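Local structure of MdcA (Pseudomonas aeruginosa, 5VIT) at residues Glu37-Ala42 against Ala63-Arg68; Ala153-Asp158 against Asn162-Pro167; Val459-Thr464 against Ile468-Lys473. The protein is the alpha subunit of malonate decarboxylase and probably acts as a transferase that exchanges the acyl group carried on the acyl carrier protein for malonate. All blocks are in the same frame, centred on the assembly; numbering follows the deposited sequence.

Interaction 1: residues Glu37-Ala42 against Ala63-Arg68; sequences EGLVAA and ADFLSR
The first turns of helices 39-46 and 64-70, which follow strands 33-34 and 52-55 of the eight-stranded parallel sheet, meet here through Leu39, Phe65 and Leu66. Leu39 carries its side of the contact on a single methyl group. Its CG lies anti to the backbone N (chi1 -178°), which extends the chain toward the neighbouring helix and brings CD2 over one face of the Phe65 ring. CD2 stands 3.8 Å from the centroid of that ring, 28° off the normal, a CH-pi contact displaced toward the rim; the nearest ring atom is CE2 of Phe65, 3.4 Å from Leu39 CD2. The two side chains approach from opposite directions, and the contact is methyl on aromatic face. The same methyl also touches the branch of Leu66, with Leu39 CD2 and Leu66 CD2 3.7 Å apart, and so it sits where two successive residues of 64-70 converge. No hydrogen bond crosses between the segments. The backbone bonds of each first turn stay within its own helix: Ala42 N bonds to the O of the N-cap residue Gly38 at 2.8 Å, and Ser67 N to the O of the N-cap residue Ala63, also at 2.8 Å. Near the start of the second helix Gln189 OE1 bonds to Leu66 N, while Ser67 OG reaches Glu92. Leu39 and Phe65 both rest on Val214, and Leu66 on Leu151, residues of strands 212-215 and 149-154. Helices packed by apolar side chains on a parallel sheet are the layered arrangement of Rossmann-like alpha/beta folds, in keeping with this protein's family.

Interaction 2: residues Ala153-Asp158 against Asn162-Pro167; sequences AGFVAD and NVYTGP
Asn162 and Asp158 face each other near the turn of the hairpin formed by strands 156-158 and 163-164. Followed outward, Asn162 CB lies 3.6 Å and CG 3.7 Å from Asp158 OD2, and the amide then swings across the carboxylate with the two planes 76° apart. ND2 gives a straight bond of 2.8 Å to Asp158 OD2, on the syn lone pair of that oxygen, which lies close to the amide plane of Asn162. The other amide atom, OD1, accepts from Ala207 N. Asp158 CG sits between its backbone N and carbonyl carbon (chi1 63°), which folds the carboxylate back so that OD1 also accepts from Asn162 N at 3.0 Å, from above the carboxylate plane. Asp158 N in turn bonds to Asn162 O. Farther along, Tyr164 O takes both Phe155 N, at 2.9 Å, and Val156 N, at 3.3 Å: a classic beta bulge at the corner where the chain leaves strand 149-154. Val156 O receives Tyr164 N at 2.7 Å, while Tyr164 CD2 packs on Phe155 CB, 3.8 Å away. With both carboxylate oxygens of Asp158 engaged by N-H donors, its negative charge is probably well stabilised in this largely buried contact.

Interaction 3: residues Val459-Thr464 against Ile468-Lys473; sequences VTHVLT and IAYLYK
Strands 461-464 and 467-469 run antiparallel, with Val462 and Ala469 as the hydrogen-bonded pair: Val462 N reaches Ala469 O at 3.0 Å, and Ala469 N reaches Val462 O at 2.8 Å. Past Ala469 the chain bends through an inverse gamma turn centred on Tyr470 into a 3-10 segment, where Tyr472 N bonds to Thr460 O at 3.2 Å. His461 leads the aromatic side of the contact. Its CG lies beside the backbone N (chi1 -64°), and although its CB points away from the other segment, the ring swings back until CD2 comes 3.4 Å from Tyr470 CD2. These two rings meet rim to rim with planes at 72°. The imidazole also runs alongside Tyr472, its CE1-NE2 part nearest that ring, pointing the same way with the planes turned by 40°. Ile468 CG2 serves two rings at once, lying over the centre of the Tyr470 face and, 4.0 Å from His461 CD2, at the imidazole edge. Among the aliphatic side chains, Leu471 CD1 touches both Val462 CG2, 3.7 Å away, and Val459 CG1. Thr460 OG1 is 2.9 Å from His461 ND1 and also binds Val417 N; His461 NE2 pairs with His252, and Tyr470 OH with Gly247 O. Hydrogen bonds at both ring nitrogens thus fix the imidazole's rotation beside the two tyrosines.

Overall arrangement
From the N terminus, interaction 1 comes first: it closes a loop of twenty residues that includes strand 52-55 and joins two helices beside the eight-stranded parallel sheet. Interaction 2 follows far along the chain, closing the hairpin 156-158/163-164 of a small three-stranded sheet, just after the chain turns out of strand 149-154. Interaction 3 closes the tight hairpin 461-464/467-469 in the second large sheet, with three residues between its segments. The contacts occur in series, none nested in or crossing another. The first two adjoin, their centres about 17 Å apart, with Ala63 CB 3.8 Å from Ala153 CB. Interaction 3 lies across the chain's centre, about 49 Å from interaction 1 and 43 Å from interaction 2, centre to centre.

Interaction 1: residues Glu37-Ala42 against Ala63-Arg68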
ATOM      1  N   GLU A  37     -55.075 -24.503  17.114  1.00 57.74           N
ATOM      2  CA  GLU A  37     -56.047 -24.860  16.083  1.00 60.26           C
ATOM      3  C   GLU A  37     -56.790 -23.644  15.517  1.00 63.02           C
ATOM      4  O   GLU A  37     -57.106 -23.601  14.330  1.00 67.05           O
ATOM      5  CB  GLU A  37     -57.048 -25.887  16.637  1.00 63.53           C
ATOM      6  CG  GLU A  37     -58.421 -25.916  15.951  1.00 71.41           C
ATOM      7  CD  GLU A  37     -59.438 -24.966  16.593  1.00 80.42           C
ATOM      8  OE1 GLU A  37     -59.186 -24.499  17.728  1.00 81.16           O
ATOM      9  OE2 GLU A  37     -60.483 -24.680  15.960  1.00 79.14           O
ATOM     10  N   GLY A  38     -57.069 -22.655  16.358  1.00 64.21           N
ATOM     11  CA  GLY A  38     -57.809 -21.494  15.900  1.00 60.25           C
ATOM     12  C   GLY A  38     -56.964 -20.244  15.720  1.00 59.61           C
ATOM     13  O   GLY A  38     -57.502 -19.132  15.751  1.00 58.01           O
ATOM     14  N   LEU A  39     -55.653 -20.409  15.527  1.00 54.75           N
ATOM     15  CA  LEU A  39     -54.758 -19.255  15.415  1.00 46.01           C
ATOM     16  C   LEU A  39     -55.118 -18.413  14.198  1.00 48.00           C
ATOM     17  O   LEU A  39     -55.146 -17.187  14.278  1.00 49.42           O
ATOM     18  CB  LEU A  39     -53.291 -19.694  15.334  1.00 48.20           C
ATOM     19  CG  LEU A  39     -52.257 -18.553  15.262  1.00 45.66           C
ATOM     20  CD1 LEU A  39     -52.269 -17.716  16.534  1.00 43.17           C
ATOM     21  CD2 LEU A  39     -50.856 -19.076  14.995  1.00 42.98           C
ATOM     22  N   VAL A  40     -55.415 -19.071  13.081  1.00 43.84           N
ATOM     23  CA  VAL A  40     -55.785 -18.364  11.860  1.00 48.00           C
ATOM     24  C   VAL A  40     -57.055 -17.538  12.068  1.00 50.24           C
ATOM     25  O   VAL A  40     -57.168 -16.411  11.577  1.00 52.05           O
ATOM     26  CB  VAL A  40     -55.979 -19.341  10.682  1.00 46.31           C
ATOM     27  CG1 VAL A  40     -56.479 -18.612   9.452  1.00 47.27           C
ATOM     28  CG2 VAL A  40     -54.669 -20.054  10.377  1.00 52.00           C
ATOM     29  N   ALA A  41     -58.000 -18.096  12.815  1.00 50.81           N
ATOM     30  CA  ALA A  41     -59.215 -17.376  13.165  1.00 51.23           C
ATOM     31  C   ALA A  41     -58.878 -16.212  14.087  1.00 48.70           C
ATOM     32  O   ALA A  41     -59.419 -15.121  13.944  1.00 46.87           O
ATOM     33  CB  ALA A  41     -60.217 -18.310  13.826  1.00 48.61           C
ATOM     34  N   ALA A  42     -57.980 -16.461  15.037  1.00 47.80           N
ATOM     35  CA  ALA A  42     -57.546 -15.428  15.965  1.00 46.49           C
ATOM     36  C   ALA A  42     -56.887 -14.272  15.211  1.00 45.33           C
ATOM     37  O   ALA A  42     -57.140 -13.116  15.511  1.00 38.77           O
ATOM     38  CB  ALA A  42     -56.590 -16.009  16.996  1.00 43.67           C
ATOM     39  N   ALA A  63     -40.461 -16.087  13.604  1.00 32.73           N
ATOM     40  CA  ALA A  63     -41.770 -16.506  14.111  1.00 34.39           C
ATOM     41  C   ALA A  63     -42.548 -17.188  12.979  1.00 37.26           C
ATOM     42  O   ALA A  63     -43.573 -16.678  12.511  1.00 33.00           O
ATOM     43  CB  ALA A  63     -42.552 -15.317  14.661  1.00 29.87           C
ATOM     44  N   ASP A  64     -42.048 -18.341  12.538  1.00 35.72           N
ATOM     45  CA  ASP A  64     -42.503 -18.935  11.284  1.00 41.56           C
ATOM     46  C   ASP A  64     -43.873 -19.628  11.407  1.00 35.99           C
ATOM     47  O   ASP A  64     -44.583 -19.784  10.411  1.00 32.21           O
ATOM     48  CB  ASP A  64     -41.443 -19.908  10.751  1.00 38.52           C
ATOM     49  CG  ASP A  64     -41.217 -21.088  11.671  1.00 37.77           C
ATOM     50  OD1 ASP A  64     -40.755 -20.884  12.819  1.00 34.88           O
ATOM     51  OD2 ASP A  64     -41.491 -22.226  11.234  1.00 38.30           O
ATOM     52  N   PHE A  65     -44.260 -20.010  12.620  1.00 33.84           N
ATOM     53  CA  PHE A  65     -45.613 -20.510  12.813  1.00 38.81           C
ATOM     54  C   PHE A  65     -46.607 -19.369  12.575  1.00 39.91           C
ATOM     55  O   PHE A  65     -47.547 -19.507  11.792  1.00 37.77           O
ATOM     56  CB  PHE A  65     -45.790 -21.115  14.205  1.00 38.39           C
ATOM     57  CG  PHE A  65     -47.187 -21.611  14.472  1.00 42.74           C
ATOM     58  CD1 PHE A  65     -47.890 -22.301  13.493  1.00 43.33           C
ATOM     59  CD2 PHE A  65     -47.794 -21.399  15.703  1.00 41.58           C
ATOM     60  CE1 PHE A  65     -49.178 -22.760  13.734  1.00 48.26           C
ATOM     61  CE2 PHE A  65     -49.073 -21.860  15.955  1.00 45.60           C
ATOM     62  CZ  PHE A  65     -49.770 -22.539  14.967  1.00 46.86           C
ATOM     63  N   LEU A  66     -46.375 -18.237  13.240  1.00 38.79           N
ATOM     64  CA  LEU A  66     -47.174 -17.031  13.029  1.00 35.61           C
ATOM     65  C   LEU A  66     -47.121 -16.585  11.574  1.00 37.82           C
ATOM     66  O   LEU A  66     -48.124 -16.167  10.990  1.00 38.30           O
ATOM     67  CB  LEU A  66     -46.685 -15.900  13.939  1.00 30.59           C
ATOM     68  CG  LEU A  66     -46.827 -16.168  15.435  1.00 34.88           C
ATOM     69  CD1 LEU A  66     -46.474 -14.918  16.237  1.00 30.93           C
ATOM     70  CD2 LEU A  66     -48.240 -16.646  15.756  1.00 29.67           C
ATOM     71  N   SER A  67     -45.934 -16.673  10.996  1.00 32.85           N
ATOM     72  CA  SER A  67     -45.726 -16.293   9.611  1.00 37.17           C
ATOM     73  C   SER A  67     -46.516 -17.187   8.636  1.00 38.25           C
ATOM     74  O   SER A  67     -47.162 -16.693   7.706  1.00 34.88           O
ATOM     75  CB  SER A  67     -44.231 -16.344   9.291  1.00 33.03           C
ATOM     76  OG  SER A  67     -44.010 -16.000   7.948  1.00 45.44           O
ATOM     77  N   ARG A  68     -46.457 -18.502   8.833  1.00 37.74           N
ATOM     78  CA  ARG A  68     -47.212 -19.414   7.972  1.00 40.05           C
ATOM     79  C   ARG A  68     -48.713 -19.301   8.230  1.00 40.41           C
ATOM     80  O   ARG A  68     -49.522 -19.429   7.309  1.00 41.53           O
ATOM     81  CB  ARG A  68     -46.755 -20.859   8.176  1.00 36.96           C
ATOM     82  CG  ARG A  68     -45.318 -21.108   7.772  1.00 43.81           C
ATOM     83  CD  ARG A  68     -44.949 -22.546   8.007  1.00 39.12           C
ATOM     84  NE  ARG A  68     -45.313 -22.993   9.349  1.00 46.12           N
ATOM     85  CZ  ARG A  68     -44.432 -23.133  10.327  1.00 40.54           C
ATOM     86  NH1 ARG A  68     -43.162 -22.866  10.080  1.00 48.22           N
ATOM     87  NH2 ARG A  68     -44.806 -23.548  11.526  1.00 38.64           N
TER

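Interaction 2: residues Ala153-Asp158 against Asn162-Pro167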
ATOM      1  N   ALA A 153     -41.588 -14.285  18.539  1.00 31.28           N
ATOM      2  CA  ALA A 153     -41.350 -15.664  18.938  1.00 30.10           C
ATOM      3  C   ALA A 153     -40.482 -15.770  20.184  1.00 30.68           C
ATOM      4  O   ALA A 153     -39.608 -14.936  20.415  1.00 31.16           O
ATOM      5  CB  ALA A 153     -40.711 -16.432  17.782  1.00 29.70           C
ATOM      6  N   GLY A 154     -40.728 -16.806  20.980  1.00 31.96           N
ATOM      7  CA  GLY A 154     -39.918 -17.098  22.153  1.00 31.19           C
ATOM      8  C   GLY A 154     -39.718 -18.597  22.320  1.00 35.53           C
ATOM      9  O   GLY A 154     -40.368 -19.392  21.633  1.00 35.12           O
ATOM     10  N   PHE A 155     -38.817 -18.993  23.217  1.00 34.97           N
ATOM     11  CA  PHE A 155     -38.669 -20.408  23.554  1.00 36.69           C
ATOM     12  C   PHE A 155     -39.776 -20.897  24.508  1.00 38.95           C
ATOM     13  O   PHE A 155     -40.439 -21.896  24.241  1.00 38.16           O
ATOM     14  CB  PHE A 155     -37.304 -20.678  24.178  1.00 34.71           C
ATOM     15  CG  PHE A 155     -36.195 -20.819  23.177  1.00 38.71           C
ATOM     16  CD1 PHE A 155     -35.237 -19.815  23.033  1.00 36.35           C
ATOM     17  CD2 PHE A 155     -36.092 -21.963  22.388  1.00 36.21           C
ATOM     18  CE1 PHE A 155     -34.194 -19.935  22.115  1.00 30.64           C
ATOM     19  CE2 PHE A 155     -35.053 -22.094  21.462  1.00 34.81           C
ATOM     20  CZ  PHE A 155     -34.104 -21.072  21.332  1.00 38.31           C
ATOM     21  N   VAL A 156     -39.975 -20.189  25.617  1.00 35.88           N
ATOM     22  CA  VAL A 156     -40.882 -20.645  26.661  1.00 33.85           C
ATOM     23  C   VAL A 156     -41.769 -19.517  27.174  1.00 35.17           C
ATOM     24  O   VAL A 156     -41.293 -18.401  27.378  1.00 37.17           O
ATOM     25  CB  VAL A 156     -40.103 -21.236  27.869  1.00 35.03           C
ATOM     26  CG1 VAL A 156     -41.059 -21.865  28.875  1.00 35.59           C
ATOM     27  CG2 VAL A 156     -39.069 -22.267  27.410  1.00 32.58           C
ATOM     28  N   ALA A 157     -43.049 -19.813  27.395  1.00 36.71           N
ATOM     29  CA  ALA A 157     -43.949 -18.909  28.119  1.00 36.72           C
ATOM     30  C   ALA A 157     -44.624 -19.609  29.299  1.00 41.60           C
ATOM     31  O   ALA A 157     -44.795 -20.828  29.292  1.00 45.60           O
ATOM     32  CB  ALA A 157     -44.996 -18.344  27.187  1.00 30.98           C
ATOM     33  N   ASP A 158     -44.991 -18.850  30.326  1.00 41.74           N
ATOM     34  CA  ASP A 158     -45.913 -19.379  31.327  1.00 42.85           C
ATOM     35  C   ASP A 158     -47.349 -18.973  30.939  1.00 44.96           C
ATOM     36  O   ASP A 158     -47.554 -18.232  29.962  1.00 40.82           O
ATOM     37  CB  ASP A 158     -45.544 -18.911  32.747  1.00 40.92           C
ATOM     38  CG  ASP A 158     -45.641 -17.397  32.928  1.00 45.90           C
ATOM     39  OD1 ASP A 158     -46.315 -16.725  32.111  1.00 39.40           O
ATOM     40  OD2 ASP A 158     -45.045 -16.884  33.905  1.00 38.39           O
ATOM     41  N   ASN A 162     -45.437 -14.284  30.580  1.00 35.77           N
ATOM     42  CA  ASN A 162     -44.000 -14.052  30.659  1.00 37.70           C
ATOM     43  C   ASN A 162     -43.339 -14.955  29.646  1.00 43.19           C
ATOM     44  O   ASN A 162     -43.736 -16.118  29.500  1.00 39.79           O
ATOM     45  CB  ASN A 162     -43.436 -14.317  32.052  1.00 36.11           C
ATOM     46  CG  ASN A 162     -44.066 -13.449  33.108  1.00 41.67           C
ATOM     47  OD1 ASN A 162     -43.800 -12.250  33.177  1.00 41.00           O
ATOM     48  ND2 ASN A 162     -44.906 -14.052  33.952  1.00 40.85           N
ATOM     49  N   VAL A 163     -42.356 -14.407  28.933  1.00 38.29           N
ATOM     50  CA  VAL A 163     -41.708 -15.110  27.835  1.00 35.76           C
ATOM     51  C   VAL A 163     -40.206 -15.138  28.033  1.00 35.06           C
ATOM     52  O   VAL A 163     -39.588 -14.114  28.363  1.00 33.17           O
ATOM     53  CB  VAL A 163     -42.020 -14.459  26.463  1.00 38.72           C
ATOM     54  CG1 VAL A 163     -41.204 -15.126  25.348  1.00 33.92           C
ATOM     55  CG2 VAL A 163     -43.500 -14.532  26.161  1.00 31.66           C
ATOM     56  N   TYR A 164     -39.633 -16.326  27.846  1.00 31.33           N
ATOM     57  CA  TYR A 164     -38.192 -16.498  27.789  1.00 32.51           C
ATOM     58  C   TYR A 164     -37.748 -16.580  26.326  1.00 33.21           C
ATOM     59  O   TYR A 164     -38.259 -17.397  25.558  1.00 35.92           O
ATOM     60  CB  TYR A 164     -37.771 -17.747  28.564  1.00 37.19           C
ATOM     61  CG  TYR A 164     -36.349 -18.200  28.306  1.00 38.48           C
ATOM     62  CD1 TYR A 164     -35.265 -17.510  28.840  1.00 34.34           C
ATOM     63  CD2 TYR A 164     -36.093 -19.329  27.539  1.00 38.22           C
ATOM     64  CE1 TYR A 164     -33.958 -17.937  28.614  1.00 33.88           C
ATOM     65  CE2 TYR A 164     -34.795 -19.762  27.308  1.00 36.47           C
ATOM     66  CZ  TYR A 164     -33.734 -19.065  27.843  1.00 37.21           C
ATOM     67  OH  TYR A 164     -32.451 -19.501  27.598  1.00 36.76           O
ATOM     68  N   THR A 165     -36.812 -15.718  25.943  1.00 32.66           N
ATOM     69  CA  THR A 165     -36.306 -15.711  24.580  1.00 31.72           C
ATOM     70  C   THR A 165     -34.852 -16.123  24.503  1.00 31.54           C
ATOM     71  O   THR A 165     -34.365 -16.427  23.421  1.00 34.20           O
ATOM     72  CB  THR A 165     -36.435 -14.328  23.913  1.00 33.75           C
ATOM     73  OG1 THR A 165     -35.889 -13.324  24.780  1.00 32.35           O
ATOM     74  CG2 THR A 165     -37.881 -14.006  23.583  1.00 31.85           C
ATOM     75  N   GLY A 166     -34.152 -16.095  25.636  1.00 31.65           N
ATOM     76  CA  GLY A 166     -32.782 -16.585  25.718  1.00 33.23           C
ATOM     77  C   GLY A 166     -31.783 -16.036  24.705  1.00 34.11           C
ATOM     78  O   GLY A 166     -31.742 -14.822  24.464  1.00 29.53           O
ATOM     79  N   PRO A 167     -30.955 -16.931  24.121  1.00 33.72           N
ATOM     80  CA  PRO A 167     -29.932 -16.564  23.128  1.00 29.08           C
ATOM     81  C   PRO A 167     -30.523 -15.931  21.886  1.00 29.93           C
ATOM     82  O   PRO A 167     -29.803 -15.228  21.177  1.00 31.11           O
ATOM     83  CB  PRO A 167     -29.277 -17.905  22.794  1.00 28.43           C
ATOM     84  CG  PRO A 167     -29.412 -18.687  24.064  1.00 31.71           C
ATOM     85  CD  PRO A 167     -30.803 -18.333  24.554  1.00 31.36           C
TER

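Interaction 3: residues Val459-Thr464 against Ile468-Lys473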
ATOM      1  N   VAL A 459     -16.094   6.350   4.277  1.00 24.27           N
ATOM      2  CA  VAL A 459     -15.145   5.257   4.259  1.00 25.10           C
ATOM      3  C   VAL A 459     -13.753   5.797   4.575  1.00 22.96           C
ATOM      4  O   VAL A 459     -13.286   6.743   3.935  1.00 22.04           O
ATOM      5  CB  VAL A 459     -15.159   4.503   2.896  1.00 27.39           C
ATOM      6  CG1 VAL A 459     -14.081   3.437   2.873  1.00 22.28           C
ATOM      7  CG2 VAL A 459     -16.555   3.865   2.632  1.00 18.81           C
ATOM      8  N   THR A 460     -13.123   5.213   5.601  1.00 22.48           N
ATOM      9  CA  THR A 460     -11.748   5.560   5.980  1.00 23.70           C
ATOM     10  C   THR A 460     -10.701   4.660   5.306  1.00 23.48           C
ATOM     11  O   THR A 460      -9.547   5.072   5.113  1.00 22.87           O
ATOM     12  CB  THR A 460     -11.553   5.503   7.525  1.00 23.21           C
ATOM     13  OG1 THR A 460     -11.822   4.178   8.021  1.00 22.71           O
ATOM     14  CG2 THR A 460     -12.505   6.489   8.204  1.00 22.98           C
ATOM     15  N   HIS A 461     -11.100   3.442   4.946  1.00 24.24           N
ATOM     16  CA  HIS A 461     -10.163   2.469   4.380  1.00 23.10           C
ATOM     17  C   HIS A 461     -10.845   1.632   3.325  1.00 23.43           C
ATOM     18  O   HIS A 461     -11.890   1.029   3.586  1.00 25.02           O
ATOM     19  CB  HIS A 461      -9.609   1.502   5.441  1.00 27.22           C
ATOM     20  CG  HIS A 461      -8.775   2.144   6.506  1.00 25.98           C
ATOM     21  ND1 HIS A 461      -9.325   2.831   7.568  1.00 22.42           N
ATOM     22  CD2 HIS A 461      -7.432   2.154   6.705  1.00 23.31           C
ATOM     23  CE1 HIS A 461      -8.359   3.262   8.359  1.00 23.11           C
ATOM     24  NE2 HIS A 461      -7.201   2.864   7.860  1.00 22.81           N
ATOM     25  N   VAL A 462     -10.248   1.563   2.142  1.00 25.55           N
ATOM     26  CA  VAL A 462     -10.672   0.556   1.185  1.00 21.32           C
ATOM     27  C   VAL A 462      -9.594  -0.506   1.141  1.00 22.82           C
ATOM     28  O   VAL A 462      -8.419  -0.209   0.895  1.00 23.05           O
ATOM     29  CB  VAL A 462     -10.925   1.129  -0.212  1.00 20.95           C
ATOM     30  CG1 VAL A 462     -11.055  -0.013  -1.242  1.00 23.55           C
ATOM     31  CG2 VAL A 462     -12.186   1.959  -0.199  1.00 27.03           C
ATOM     32  N   LEU A 463      -9.993  -1.738   1.428  1.00 21.55           N
ATOM     33  CA  LEU A 463      -9.054  -2.835   1.503  1.00 22.50           C
ATOM     34  C   LEU A 463      -9.428  -3.856   0.456  1.00 24.58           C
ATOM     35  O   LEU A 463     -10.569  -4.324   0.391  1.00 22.98           O
ATOM     36  CB  LEU A 463      -9.042  -3.453   2.901  1.00 20.24           C
ATOM     37  CG  LEU A 463      -8.450  -4.857   3.092  1.00 27.37           C
ATOM     38  CD1 LEU A 463      -7.076  -5.039   2.445  1.00 23.12           C
ATOM     39  CD2 LEU A 463      -8.396  -5.203   4.591  1.00 25.18           C
ATOM     40  N   THR A 464      -8.425  -4.212  -0.337  1.00 21.69           N
ATOM     41  CA  THR A 464      -8.582  -5.020  -1.532  1.00 21.94           C
ATOM     42  C   THR A 464      -7.425  -6.046  -1.577  1.00 23.24           C
ATOM     43  O   THR A 464      -6.456  -5.867  -0.864  1.00 25.02           O
ATOM     44  CB  THR A 464      -8.603  -4.048  -2.737  1.00 26.81           C
ATOM     45  OG1 THR A 464      -9.956  -3.773  -3.159  1.00 30.00           O
ATOM     46  CG2 THR A 464      -7.781  -4.496  -3.810  1.00 18.91           C
ATOM     47  N   ILE A 468      -4.316  -1.405   0.533  1.00 24.77           N
ATOM     48  CA  ILE A 468      -5.183  -0.554   1.321  1.00 24.48           C
ATOM     49  C   ILE A 468      -5.101   0.867   0.784  1.00 22.69           C
ATOM     50  O   ILE A 468      -4.019   1.392   0.608  1.00 23.04           O
ATOM     51  CB  ILE A 468      -4.796  -0.564   2.820  1.00 19.81           C
ATOM     52  CG1 ILE A 468      -4.859  -1.987   3.380  1.00 23.88           C
ATOM     53  CG2 ILE A 468      -5.710   0.385   3.611  1.00 22.39           C
ATOM     54  CD1 ILE A 468      -4.245  -2.175   4.809  1.00 21.01           C
ATOM     55  N   ALA A 469      -6.246   1.480   0.511  1.00 24.68           N
ATOM     56  CA  ALA A 469      -6.291   2.914   0.279  1.00 22.41           C
ATOM     57  C   ALA A 469      -6.741   3.582   1.565  1.00 23.57           C
ATOM     58  O   ALA A 469      -7.834   3.284   2.061  1.00 24.59           O
ATOM     59  CB  ALA A 469      -7.234   3.259  -0.866  1.00 24.09           C
ATOM     60  N   TYR A 470      -5.899   4.468   2.107  1.00 23.38           N
ATOM     61  CA  TYR A 470      -6.202   5.176   3.367  1.00 24.24           C
ATOM     62  C   TYR A 470      -6.992   6.460   3.113  1.00 24.98           C
ATOM     63  O   TYR A 470      -6.458   7.571   3.230  1.00 23.46           O
ATOM     64  CB  TYR A 470      -4.911   5.506   4.127  1.00 25.08           C
ATOM     65  CG  TYR A 470      -4.179   4.289   4.661  1.00 28.23           C
ATOM     66  CD1 TYR A 470      -3.153   3.696   3.932  1.00 22.52           C
ATOM     67  CD2 TYR A 470      -4.519   3.731   5.892  1.00 23.28           C
ATOM     68  CE1 TYR A 470      -2.482   2.584   4.416  1.00 26.51           C
ATOM     69  CE2 TYR A 470      -3.851   2.608   6.383  1.00 21.73           C
ATOM     70  CZ  TYR A 470      -2.830   2.045   5.644  1.00 27.32           C
ATOM     71  OH  TYR A 470      -2.151   0.933   6.117  1.00 26.61           O
ATOM     72  N   LEU A 471      -8.262   6.292   2.760  1.00 23.86           N
ATOM     73  CA  LEU A 471      -9.116   7.386   2.307  1.00 23.31           C
ATOM     74  C   LEU A 471      -9.249   8.510   3.327  1.00 26.67           C
ATOM     75  O   LEU A 471      -9.493   9.662   2.962  1.00 26.20           O
ATOM     76  CB  LEU A 471     -10.520   6.851   1.964  1.00 25.74           C
ATOM     77  CG  LEU A 471     -10.641   5.748   0.893  1.00 27.25           C
ATOM     78  CD1 LEU A 471     -12.096   5.571   0.398  1.00 18.30           C
ATOM     79  CD2 LEU A 471      -9.720   6.001  -0.268  1.00 21.03           C
ATOM     80  N   TYR A 472      -9.092   8.196   4.612  1.00 24.07           N
ATOM     81  CA  TYR A 472      -9.291   9.236   5.614  1.00 22.01           C
ATOM     82  C   TYR A 472      -8.269  10.340   5.458  1.00 27.60           C
ATOM     83  O   TYR A 472      -8.461  11.443   5.970  1.00 30.10           O
ATOM     84  CB  TYR A 472      -9.233   8.656   7.014  1.00 26.32           C
ATOM     85  CG  TYR A 472      -7.852   8.301   7.524  1.00 25.08           C
ATOM     86  CD1 TYR A 472      -7.306   7.049   7.283  1.00 24.86           C
ATOM     87  CD2 TYR A 472      -7.115   9.205   8.292  1.00 22.65           C
ATOM     88  CE1 TYR A 472      -6.054   6.716   7.765  1.00 24.08           C
ATOM     89  CE2 TYR A 472      -5.864   8.881   8.771  1.00 24.22           C
ATOM     90  CZ  TYR A 472      -5.341   7.629   8.507  1.00 24.43           C
ATOM     91  OH  TYR A 472      -4.101   7.278   8.982  1.00 24.32           O
ATOM     92  N   LYS A 473      -7.187  10.048   4.735  1.00 27.78           N
ATOM     93  CA  LYS A 473      -6.139  11.032   4.477  1.00 24.81           C
ATOM     94  C   LYS A 473      -6.446  11.928   3.276  1.00 29.57           C
ATOM     95  O   LYS A 473      -5.808  12.965   3.090  1.00 27.53           O
ATOM     96  CB  LYS A 473      -4.796  10.316   4.256  1.00 24.93           C
ATOM     97  CG  LYS A 473      -4.269   9.552   5.484  1.00 24.50           C
ATOM     98  CD  LYS A 473      -3.029   8.752   5.090  1.00 26.24           C
ATOM     99  CE  LYS A 473      -2.190   8.300   6.270  1.00 27.70           C
ATOM    100  NZ  LYS A 473      -1.170   7.262   5.844  1.00 35.67           N
TER